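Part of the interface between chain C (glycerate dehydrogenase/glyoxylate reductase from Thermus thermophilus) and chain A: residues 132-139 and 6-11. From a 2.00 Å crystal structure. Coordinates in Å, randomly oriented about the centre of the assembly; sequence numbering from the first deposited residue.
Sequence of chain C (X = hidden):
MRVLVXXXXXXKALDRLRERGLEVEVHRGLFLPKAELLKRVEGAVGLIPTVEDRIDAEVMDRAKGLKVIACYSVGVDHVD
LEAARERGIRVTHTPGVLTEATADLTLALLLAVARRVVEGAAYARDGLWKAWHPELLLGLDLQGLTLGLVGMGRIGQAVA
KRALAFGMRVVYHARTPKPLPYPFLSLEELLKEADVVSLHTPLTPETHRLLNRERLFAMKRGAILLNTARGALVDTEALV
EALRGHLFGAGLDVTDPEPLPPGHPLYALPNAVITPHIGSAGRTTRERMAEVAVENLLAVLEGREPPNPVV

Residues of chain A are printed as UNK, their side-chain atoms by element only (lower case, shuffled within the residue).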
# COMPACT_ATOMS: atom_id res chain seq x y z
N TRP C 132 7.69 -13.03 16.44
CA TRP C 132 8.38 -12.51 15.26
C TRP C 132 9.21 -13.69 14.76
O TRP C 132 9.76 -14.43 15.57
CB TRP C 132 9.31 -11.36 15.65
CG TRP C 132 10.03 -10.75 14.49
CD1 TRP C 132 9.62 -9.69 13.74
CD2 TRP C 132 11.27 -11.19 13.91
NE1 TRP C 132 10.52 -9.43 12.73
CE2 TRP C 132 11.54 -10.34 12.82
CE3 TRP C 132 12.17 -12.22 14.21
CZ2 TRP C 132 12.68 -10.48 12.02
CZ3 TRP C 132 13.31 -12.36 13.42
CH2 TRP C 132 13.55 -11.50 12.34
N HIS C 133 9.29 -13.87 13.45
CA HIS C 133 10.08 -14.97 12.90
C HIS C 133 10.71 -14.56 11.57
O HIS C 133 10.09 -13.86 10.77
CB HIS C 133 9.20 -16.22 12.69
CG HIS C 133 9.98 -17.46 12.39
ND1 HIS C 133 10.36 -17.81 11.12
CD2 HIS C 133 10.41 -18.46 13.20
CE1 HIS C 133 10.99 -18.98 11.15
NE2 HIS C 133 11.03 -19.39 12.41
N PRO C 134 11.96 -14.99 11.31
CA PRO C 134 12.66 -14.65 10.07
C PRO C 134 11.90 -14.99 8.79
O PRO C 134 12.07 -14.31 7.78
CB PRO C 134 13.97 -15.44 10.19
CG PRO C 134 14.20 -15.47 11.66
CD PRO C 134 12.82 -15.79 12.20
N GLU C 135 11.07 -16.02 8.82
CA GLU C 135 10.33 -16.42 7.63
C GLU C 135 8.82 -16.18 7.66
O GLU C 135 8.09 -16.75 6.86
CB GLU C 135 10.60 -17.90 7.35
CG GLU C 135 12.07 -18.28 7.41
CD GLU C 135 12.31 -19.75 7.13
OE1 GLU C 135 12.67 -20.09 5.98
OE2 GLU C 135 12.11 -20.57 8.05
N LEU C 136 8.35 -15.35 8.57
CA LEU C 136 6.93 -15.07 8.66
C LEU C 136 6.47 -14.02 7.64
O LEU C 136 7.04 -12.94 7.56
CB LEU C 136 6.57 -14.58 10.06
CG LEU C 136 5.09 -14.30 10.32
CD1 LEU C 136 4.30 -15.60 10.25
CD2 LEU C 136 4.91 -13.64 11.68
N LEU C 137 5.45 -14.37 6.85
CA LEU C 137 4.86 -13.48 5.85
C LEU C 137 5.85 -12.75 4.93
O LEU C 137 5.75 -11.54 4.74
CB LEU C 137 3.97 -12.46 6.56
CG LEU C 137 2.72 -13.06 7.23
CD1 LEU C 137 2.22 -12.16 8.35
CD2 LEU C 137 1.65 -13.26 6.17
N LEU C 138 6.79 -13.50 4.36
CA LEU C 138 7.79 -12.93 3.46
C LEU C 138 7.16 -12.44 2.16
O LEU C 138 6.36 -13.15 1.54
CB LEU C 138 8.88 -13.96 3.16
CG LEU C 138 9.73 -14.42 4.35
CD1 LEU C 138 10.72 -15.50 3.91
CD2 LEU C 138 10.47 -13.22 4.94
N GLY C 139 7.52 -11.23 1.74
CA GLY C 139 6.96 -10.69 0.51
C GLY C 139 8.03 -10.36 -0.52
O GLY C 139 9.13 -10.91 -0.47
N UNK A 6 19.23 -19.51 16.38
CA UNK A 6 17.98 -19.63 17.12
C UNK A 6 16.69 -19.79 16.32
O UNK A 6 15.66 -20.15 16.89
c UNK A 6 19.01 -18.38 19.04
o UNK A 6 17.72 -17.23 17.35
c UNK A 6 17.81 -18.45 18.09
N UNK A 7 16.73 -19.52 15.02
CA UNK A 7 15.54 -19.65 14.18
C UNK A 7 15.94 -20.02 12.76
O UNK A 7 17.06 -19.77 12.33
n UNK A 7 12.46 -17.36 19.32
c UNK A 7 13.10 -17.93 18.31
c UNK A 7 14.20 -17.85 15.46
c UNK A 7 13.10 -18.76 15.99
n UNK A 7 12.47 -18.18 17.17
c UNK A 7 14.76 -18.33 14.13
n UNK A 7 14.39 -18.22 18.44
N UNK A 8 15.01 -20.63 12.02
CA UNK A 8 15.27 -20.99 10.64
C UNK A 8 15.32 -19.71 9.82
O UNK A 8 14.54 -18.78 10.06
c UNK A 8 14.26 -23.29 10.74
o UNK A 8 12.90 -21.35 10.33
c UNK A 8 14.18 -21.92 10.08
N UNK A 9 16.22 -19.64 8.85
CA UNK A 9 16.38 -18.45 8.03
C UNK A 9 16.09 -18.72 6.56
O UNK A 9 16.31 -19.83 6.07
c UNK A 9 17.80 -17.90 8.17
c UNK A 9 18.34 -17.66 9.58
c UNK A 9 17.45 -16.67 10.33
c UNK A 9 19.77 -17.14 9.49
N UNK A 10 15.61 -17.71 5.83
CA UNK A 10 15.30 -17.84 4.41
C UNK A 10 16.58 -17.76 3.60
O UNK A 10 17.52 -17.06 3.98
c UNK A 10 14.37 -16.67 4.15
c UNK A 10 15.25 -16.36 6.32
c UNK A 10 14.97 -15.61 5.03
N UNK A 11 16.62 -18.46 2.47
CA UNK A 11 17.81 -18.44 1.64
C UNK A 11 18.83 -19.47 2.10
O UNK A 11 18.59 -20.20 3.06
O HOH W 1 10.06 -17.01 16.39
O HOH W 2 12.79 -21.52 13.67

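Position 6 of chain A carries three side-chain atoms, a carbon bearing one oxygen and one further carbon. This β-branched hydroxyl pattern belongs to threonine, since valine would have carbon in place of the oxygen. No side-chain atom reaches the chain C stretch; the hydroxyl of Thr A6, at a chi1 of 63° (p), is hydrogen-bonded elsewhere in the structure.

Position 7 has the longest side chain of the six: three carbons in a row, a nitrogen, then a carbon carrying two more nitrogens. Its CB lies 3.7 Å from CD of Pro C134, and its third carbon lies 3.9 Å from CD2 of His C133. The terminal group of one carbon and three nitrogens is a guanidinium, so the residue is Arg A7. Its chain bends back on its own segment, where NH1 donates a hydrogen bond to the carbonyl O of Thr A6 at 2.8 Å. Across the interface, NE donates to water 1 at 2.8 Å, and this water in turn donates to the carbonyl O of Trp C132 at 2.7 Å.

At position 8 a carbon again bears one oxygen and one carbon. The oxygen stands 2.5 Å from OE2 of Glu C135. The same side-chain oxygen of position 8 lies near the plane of the His C133 ring, at its edge, 3.2 Å from CE1 of His C133. The branching identifies Thr A8, with chi1 at 51° (p). Its OG1 donates the hydrogen bond to Glu C135 OE2, a very short one, while its backbone N donates to water 2 at 2.9 Å; that water also lies hydrogen-bonded to NE2 of His C133 at 3.0 Å.

Position 9 shows four carbons forked at the second, with no heteroatom. CA-to-CB points away from chain C, yet one terminal carbon returns to 3.7 Å from CB of Pro C134. A fork one carbon beyond CB means leucine: Leu A9, in the m,t rotamer, makes this contact through CD2.

Three carbons at position 10 close a ring onto the backbone nitrogen. CB packs 3.8 Å from CD1 of Leu C138, and the ring carbon bonded to that nitrogen lies 3.9 Å from CG of Glu C135. Only proline closes such a ring: Pro A10.

Position 11 has no side-chain atoms and is Gly A11. Its phi of 86° and psi of -179° would jam a CB against the preceding carbonyl O, so the backbone itself calls for glycine.

The contact, burying 359 Å² in total, pairs a polar cluster with an apolar patch. A type I turn from His C133 to Leu C136 brings Pro C134 and Glu C135 against the chain A segment, and within it Glu C135 N donates to His C133 ND1 at 3.0 Å. Thr A8 bonds the carboxylate through OG1, which also sits at the edge of the imidazole, while water 2 links its backbone N to NE2 of His C133. Leu A9 and Pro A10 pack on Pro C134 and Leu C138. One cost remains: the carbonyl O of Thr A8, 3.4 Å from CB of Pro C134, is buried without a polar partner in the model.

Chain A, residues 6-11: TRTLPG
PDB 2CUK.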